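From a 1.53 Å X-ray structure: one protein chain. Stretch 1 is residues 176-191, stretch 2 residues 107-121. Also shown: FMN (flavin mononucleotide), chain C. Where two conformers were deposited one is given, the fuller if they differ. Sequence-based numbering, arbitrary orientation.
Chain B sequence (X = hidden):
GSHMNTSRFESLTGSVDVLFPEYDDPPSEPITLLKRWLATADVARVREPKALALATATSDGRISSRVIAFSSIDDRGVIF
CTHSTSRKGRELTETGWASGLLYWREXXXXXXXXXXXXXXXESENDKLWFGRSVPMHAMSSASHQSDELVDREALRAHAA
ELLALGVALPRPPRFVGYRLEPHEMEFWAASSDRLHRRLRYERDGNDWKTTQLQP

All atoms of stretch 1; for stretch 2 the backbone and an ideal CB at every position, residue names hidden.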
# COMPACT_ATOMS: atom_id res chain seq x y z
N VAL B 176 14.85 13.74 7.52
CA VAL B 176 14.12 13.85 8.77
C VAL B 176 13.37 12.56 9.10
O VAL B 176 13.12 11.73 8.22
CB VAL B 176 13.10 15.00 8.71
CG1 VAL B 176 13.80 16.32 8.42
CG2 VAL B 176 12.06 14.77 7.64
N GLY B 177 13.02 12.40 10.36
CA GLY B 177 12.18 11.29 10.77
C GLY B 177 10.78 11.76 11.10
O GLY B 177 10.56 12.93 11.45
N TYR B 178 9.82 10.84 10.97
CA TYR B 178 8.42 11.07 11.33
C TYR B 178 7.96 9.91 12.19
O TYR B 178 8.46 8.81 12.05
CB TYR B 178 7.49 11.10 10.08
CG TYR B 178 7.72 12.30 9.21
CD1 TYR B 178 7.05 13.49 9.42
CD2 TYR B 178 8.60 12.24 8.16
CE1 TYR B 178 7.27 14.57 8.61
CE2 TYR B 178 8.84 13.30 7.37
CZ TYR B 178 8.18 14.46 7.58
OH TYR B 178 8.45 15.52 6.73
N ARG B 179 7.01 10.16 13.07
CA ARG B 179 6.25 9.10 13.72
C ARG B 179 4.82 9.08 13.19
O ARG B 179 4.10 10.07 13.28
CB ARG B 179 6.26 9.29 15.24
CG ARG B 179 5.60 8.09 16.01
CD ARG B 179 5.47 8.37 17.49
NE ARG B 179 6.76 8.64 18.11
CZ ARG B 179 7.26 9.85 18.39
NH1 ARG B 179 8.46 9.92 18.94
NH2 ARG B 179 6.58 10.98 18.17
N LEU B 180 4.41 7.94 12.62
CA LEU B 180 3.06 7.76 12.21
C LEU B 180 2.29 7.33 13.44
O LEU B 180 2.44 6.21 13.89
CB LEU B 180 2.96 6.75 11.07
CG LEU B 180 1.57 6.41 10.54
CD1 LEU B 180 0.84 7.65 10.08
CD2 LEU B 180 1.64 5.36 9.42
N GLU B 181 1.48 8.23 13.98
CA GLU B 181 0.71 7.99 15.19
C GLU B 181 -0.73 7.67 14.81
O GLU B 181 -1.43 8.50 14.20
CB GLU B 181 0.75 9.21 16.12
CG GLU B 181 2.15 9.64 16.47
CD GLU B 181 2.20 10.68 17.58
OE1 GLU B 181 1.16 11.33 17.88
OE2 GLU B 181 3.31 10.86 18.14
N PRO B 182 -1.18 6.46 15.14
CA PRO B 182 -2.48 6.05 14.62
C PRO B 182 -3.65 6.65 15.38
O PRO B 182 -3.55 6.82 16.60
CB PRO B 182 -2.47 4.52 14.83
CG PRO B 182 -1.53 4.30 15.97
CD PRO B 182 -0.47 5.35 15.81
N HIS B 183 -4.73 6.97 14.66
CA HIS B 183 -6.05 7.13 15.28
C HIS B 183 -6.97 5.96 14.93
O HIS B 183 -8.10 5.88 15.43
CB HIS B 183 -6.72 8.44 14.86
CG HIS B 183 -7.02 8.53 13.41
ND1 HIS B 183 -6.20 9.21 12.54
CD2 HIS B 183 -8.03 8.02 12.66
CE1 HIS B 183 -6.68 9.10 11.31
NE2 HIS B 183 -7.79 8.38 11.36
N GLU B 184 -6.50 5.07 14.04
CA GLU B 184 -7.31 3.93 13.62
C GLU B 184 -6.36 2.86 13.14
O GLU B 184 -5.41 3.17 12.45
CB GLU B 184 -8.30 4.31 12.50
CG GLU B 184 -9.16 3.15 12.03
CD GLU B 184 -10.12 3.52 10.89
OE1 GLU B 184 -10.97 2.68 10.53
OE2 GLU B 184 -10.06 4.67 10.37
N MET B 185 -6.59 1.61 13.53
CA MET B 185 -5.88 0.47 12.96
C MET B 185 -6.81 -0.68 12.67
O MET B 185 -7.77 -0.87 13.36
CB MET B 185 -4.80 -0.02 13.92
CG MET B 185 -3.72 1.00 14.08
SD MET B 185 -2.34 0.51 15.08
CE MET B 185 -1.91 -1.03 14.42
N GLU B 186 -6.52 -1.46 11.64
CA GLU B 186 -7.25 -2.70 11.43
C GLU B 186 -6.28 -3.82 11.27
O GLU B 186 -5.22 -3.68 10.59
CB GLU B 186 -8.14 -2.70 10.17
CG GLU B 186 -8.94 -4.05 10.09
CD GLU B 186 -9.62 -4.40 8.75
OE1 GLU B 186 -9.92 -3.48 7.92
OE2 GLU B 186 -9.91 -5.62 8.55
N PHE B 187 -6.65 -4.93 11.89
CA PHE B 187 -5.89 -6.17 11.81
C PHE B 187 -6.76 -7.16 11.07
O PHE B 187 -7.91 -7.40 11.47
CB PHE B 187 -5.61 -6.65 13.21
CG PHE B 187 -4.66 -5.76 13.97
CD1 PHE B 187 -5.14 -4.63 14.61
CD2 PHE B 187 -3.31 -6.04 14.03
CE1 PHE B 187 -4.31 -3.79 15.27
CE2 PHE B 187 -2.46 -5.20 14.72
CZ PHE B 187 -2.97 -4.06 15.34
N TRP B 188 -6.24 -7.73 9.99
CA TRP B 188 -6.98 -8.66 9.13
C TRP B 188 -6.23 -9.97 8.96
O TRP B 188 -5.04 -9.95 8.67
CB TRP B 188 -7.14 -8.01 7.76
CG TRP B 188 -7.95 -8.72 6.69
CD1 TRP B 188 -9.22 -8.44 6.34
CD2 TRP B 188 -7.53 -9.77 5.82
NE1 TRP B 188 -9.64 -9.22 5.29
CE2 TRP B 188 -8.61 -10.03 4.93
CE3 TRP B 188 -6.33 -10.47 5.65
CZ2 TRP B 188 -8.54 -11.00 3.94
CZ3 TRP B 188 -6.27 -11.42 4.64
CH2 TRP B 188 -7.37 -11.67 3.80
N ALA B 189 -6.90 -11.10 9.15
CA ALA B 189 -6.25 -12.39 9.00
C ALA B 189 -7.16 -13.32 8.22
O ALA B 189 -8.28 -13.58 8.62
CB ALA B 189 -5.91 -12.98 10.33
N ALA B 190 -6.63 -13.85 7.13
CA ALA B 190 -7.40 -14.70 6.22
C ALA B 190 -7.84 -15.99 6.91
O ALA B 190 -7.13 -16.55 7.77
CB ALA B 190 -6.55 -15.04 5.00
N SER B 191 -9.00 -16.46 6.48
CA SER B 191 -9.59 -17.73 6.93
C SER B 191 -9.91 -18.55 5.73
O SER B 191 -10.42 -18.03 4.74
CB SER B 191 -10.89 -17.48 7.64
OG SER B 191 -10.70 -16.70 8.79
N UNK B 107 1.43 -15.37 5.68
CA UNK B 107 0.50 -15.64 6.75
C UNK B 107 -0.91 -15.14 6.50
O UNK B 107 -1.78 -15.30 7.35
CB UNK B 107 1.03 -15.02 8.04
N UNK B 108 -1.15 -14.55 5.34
CA UNK B 108 -2.45 -14.01 5.06
C UNK B 108 -2.87 -12.94 6.03
O UNK B 108 -4.03 -12.91 6.48
CB UNK B 108 -3.49 -15.13 5.05
N UNK B 109 -1.97 -11.99 6.32
CA UNK B 109 -2.29 -10.92 7.28
C UNK B 109 -2.05 -9.55 6.68
O UNK B 109 -1.10 -9.32 5.94
CB UNK B 109 -1.46 -11.08 8.56
N UNK B 110 -2.93 -8.63 7.01
CA UNK B 110 -2.67 -7.24 6.67
C UNK B 110 -2.91 -6.37 7.93
O UNK B 110 -3.67 -6.74 8.82
CB UNK B 110 -3.56 -6.79 5.51
N UNK B 111 -2.20 -5.26 7.99
CA UNK B 111 -2.41 -4.29 9.05
C UNK B 111 -2.48 -2.92 8.44
O UNK B 111 -1.60 -2.51 7.69
CB UNK B 111 -1.30 -4.36 10.11
N UNK B 112 -3.54 -2.20 8.76
CA UNK B 112 -3.75 -0.84 8.27
C UNK B 112 -3.55 0.11 9.43
O UNK B 112 -4.13 -0.11 10.49
CB UNK B 112 -5.14 -0.67 7.65
N UNK B 113 -2.73 1.14 9.22
CA UNK B 113 -2.42 2.13 10.25
C UNK B 113 -2.76 3.48 9.67
O UNK B 113 -2.12 3.94 8.74
CB UNK B 113 -0.96 2.06 10.70
N UNK B 114 -3.81 4.11 10.16
CA UNK B 114 -4.19 5.42 9.66
C UNK B 114 -4.02 6.45 10.75
O UNK B 114 -4.47 6.24 11.88
CB UNK B 114 -5.63 5.42 9.14
N UNK B 115 -3.36 7.55 10.42
CA UNK B 115 -3.05 8.53 11.42
C UNK B 115 -2.48 9.80 10.85
O UNK B 115 -2.82 10.21 9.74
CB UNK B 115 -2.07 7.94 12.44
N UNK B 116 -1.67 10.45 11.67
CA UNK B 116 -0.90 11.61 11.27
C UNK B 116 0.58 11.35 11.47
O UNK B 116 0.98 10.66 12.40
CB UNK B 116 -1.34 12.85 12.05
N UNK B 117 1.39 11.91 10.58
CA UNK B 117 2.83 11.78 10.69
C UNK B 117 3.38 12.96 11.45
O UNK B 117 3.22 14.09 11.03
CB UNK B 117 3.48 11.67 9.31
N UNK B 118 3.97 12.71 12.60
CA UNK B 118 4.47 13.79 13.45
C UNK B 118 5.98 13.89 13.29
O UNK B 118 6.71 12.92 13.47
CB UNK B 118 4.09 13.56 14.92
N UNK B 119 6.48 15.08 12.95
CA UNK B 119 7.93 15.16 12.76
C UNK B 119 8.67 14.88 14.06
O UNK B 119 8.22 15.38 15.09
CB UNK B 119 8.32 16.54 12.22
N UNK B 120 9.78 14.15 14.01
CA UNK B 120 10.64 13.97 15.18
C UNK B 120 11.47 15.22 15.49
O UNK B 120 11.58 16.10 14.65
CB UNK B 120 11.57 12.77 14.96
N UNK B 121 12.03 15.24 16.69
CA UNK B 121 12.92 16.32 17.13
C UNK B 121 14.26 16.21 16.40
O UNK B 121 14.60 15.16 15.89
CB UNK B 121 13.13 16.27 18.65
N1 FMN C . -11.67 -6.88 -1.05
C2 FMN C . -12.49 -6.52 -2.07
O2 FMN C . -13.52 -5.90 -1.86
N3 FMN C . -12.14 -6.80 -3.37
C4 FMN C . -10.99 -7.51 -3.64
O4 FMN C . -10.70 -7.75 -4.82
C4A FMN C . -10.16 -7.90 -2.59
N5 FMN C . -9.02 -8.64 -2.84
C5A FMN C . -8.20 -8.98 -1.76
C6 FMN C . -7.04 -9.69 -2.01
C7 FMN C . -6.19 -10.02 -0.97
C7M FMN C . -4.95 -10.79 -1.29
C8 FMN C . -6.52 -9.68 0.33
C8M FMN C . -5.60 -10.01 1.47
C9 FMN C . -7.68 -8.97 0.59
C9A FMN C . -8.54 -8.66 -0.45
N10 FMN C . -9.75 -7.95 -0.22
C10 FMN C . -10.53 -7.59 -1.29
C1' FMN C . -10.23 -7.54 1.12
C2' FMN C . -9.78 -6.11 1.46
O2' FMN C . -8.39 -6.05 1.79
C3' FMN C . -10.59 -5.51 2.61
O3' FMN C . -10.45 -6.35 3.73
C4' FMN C . -12.07 -5.30 2.23
O4' FMN C . -12.17 -5.03 0.85
C5' FMN C . -12.73 -4.25 3.11
O5' FMN C . -12.01 -3.03 3.04
P FMN C . -12.64 -1.67 3.58
O1P FMN C . -13.70 -1.21 2.59
O2P FMN C . -13.27 -1.95 4.95
O3P FMN C . -11.51 -0.70 3.60

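Stretch 2 runs antiparallel to stretch 1. In its strand, CB directions alternate between two faces: one carries Tyr-178, Leu-180, Met-185 and Phe-187, the other Glu-181, Glu-186 and Trp-188.

Position 107 has nothing of stretch 1 within 5.5 Å of its ideal CB, so the choice is open. It is Thr-107. OG1 donates a hydrogen bond to the side chain at 109.

Position 108 has phi 61°, which favours glycine, and its ideal CB lies 3.1 Å from Ala-190 CB. It is Gly-108. Ala-190 N donates to Gly-108 O (2.8 Å).

Position 109 points to the same face as Ala-189. Stretch 1 offers little side chain there, so several kinds would fit. It is Gln-109. OE1 accepts from Thr-107 OG1 (2.7 Å).

Position 110 is beside the Trp-188 ring, with FMN beyond. A long side chain could cover the indole, and a donor could reach the ribityl hydroxyls. It is Gln-110. NE2 lies over one face of the indole and donates to FMN O2' (2.9 Å).

Position 111 has Phe-187 and Met-185 near, so an aliphatic residue fits. It is Ile-111. CG2 sits over the Phe-187 ring and 3.9 Å from Met-185 CE.

Position 112 pairs with Glu-186, with Glu-184 further along the same face. A long polar or flexible apolar chain would suit. It is Met-112, with CE 3.8 Å from Glu-184 CD.

Position 113 faces Leu-180 CD2 and Met-185 CG. Aliphatic residues would suit. It is Ile-113. CG2 touches Leu-180 CD2 (4.0 Å) and Pro-182 CB (3.9 Å).

Position 114 pairs with Glu-184, near His-183. Small or polar side chains fit. It is Ser-114. Its backbone O accepts from His-183 N (2.9 Å) and Glu-184 N (3.2 Å), at the beta bulge.

Position 115 has an ideal CB 2.0 Å from Glu-181 O, a clash, leaving glycine. It is Gly-115. CA makes a CA-H...O contact with Glu-181 O (3.2 Å).

Position 116 has little near its CB, so polar chains are plausible. It is Gln-116. A water links NE2 to His-183 ND1.

Position 117 is close to Tyr-178, so a small residue suits. It is Ala-117. CB packs 4.0 Å from Tyr-178 CD1.

Position 118 is near the Arg-179–Glu-181 salt bridge. A beta-branched or polar residue would do. It is Val-118, with CG2 against Glu-181 CD (3.7 Å).

Position 119 has phi -65° and no hydrogen bond to stretch 1 from its N, so proline is allowed. It is Pro-119; CG meets Tyr-178 CE1 (4.0 Å).

Position 120 points toward Gly-177, where a large aliphatic chain fits. It is Leu-120. CD2 lies over the Arg-179 guanidinium.

Position 121 points away from stretch 1, so many side chains would do. It is Glu-121, just before a helix, without contact to stretch 1.

Stretch 2, residues 107-121: TGQQIMISGQAVPLE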
# COMPACT_ATOMS: atom_id res chain seq x y z
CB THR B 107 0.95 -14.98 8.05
OG1 THR B 107 1.01 -13.57 7.83
CG2 THR B 107 2.35 -15.49 8.47
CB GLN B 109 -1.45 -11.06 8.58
CG GLN B 109 -1.84 -12.24 9.44
CD GLN B 109 -0.83 -12.47 10.56
OE1 GLN B 109 0.35 -12.72 10.31
NE2 GLN B 109 -1.30 -12.41 11.78
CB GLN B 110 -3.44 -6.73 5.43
CG GLN B 110 -4.84 -6.88 5.46
CD GLN B 110 -5.62 -6.40 4.20
OE1 GLN B 110 -5.30 -5.40 3.55
NE2 GLN B 110 -6.69 -7.11 3.91
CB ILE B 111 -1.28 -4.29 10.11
CG1 ILE B 111 -1.01 -5.71 10.63
CG2 ILE B 111 -1.66 -3.37 11.26
CD1 ILE B 111 0.18 -5.77 11.64
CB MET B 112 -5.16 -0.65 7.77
CG MET B 112 -5.41 0.75 7.28
SD MET B 112 -7.13 1.21 7.06
CE MET B 112 -7.57 1.57 8.77
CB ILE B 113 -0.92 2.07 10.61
CG1 ILE B 113 -0.53 0.63 10.96
CG2 ILE B 113 -0.54 3.01 11.77
CD1 ILE B 113 0.96 0.33 10.88
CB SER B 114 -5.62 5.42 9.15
OG SER B 114 -5.70 4.74 7.92
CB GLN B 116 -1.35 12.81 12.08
CG GLN B 116 -2.73 13.31 11.70
CD GLN B 116 -3.18 14.46 12.57
OE1 GLN B 116 -2.67 15.59 12.44
NE2 GLN B 116 -4.11 14.19 13.48
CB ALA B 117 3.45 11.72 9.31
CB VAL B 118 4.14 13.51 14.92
CG1 VAL B 118 4.69 14.61 15.84
CG2 VAL B 118 2.62 13.40 15.08
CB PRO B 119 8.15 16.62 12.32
CG PRO B 119 6.85 17.05 11.75
CD PRO B 119 5.79 16.33 12.56
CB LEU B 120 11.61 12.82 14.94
CG LEU B 120 10.91 11.48 14.60
CD1 LEU B 120 11.92 10.38 14.46
CD2 LEU B 120 9.95 11.13 15.67
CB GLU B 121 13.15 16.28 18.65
CG GLU B 121 11.87 16.35 19.47
CD GLU B 121 11.08 17.63 19.24
OE1 GLU B 121 11.69 18.73 19.21
OE2 GLU B 121 9.84 17.55 19.07
O HOH W 1 -4.36 -16.24 8.33
O HOH W 2 -4.70 11.35 13.74
O HOH W 3 11.61 15.70 11.87
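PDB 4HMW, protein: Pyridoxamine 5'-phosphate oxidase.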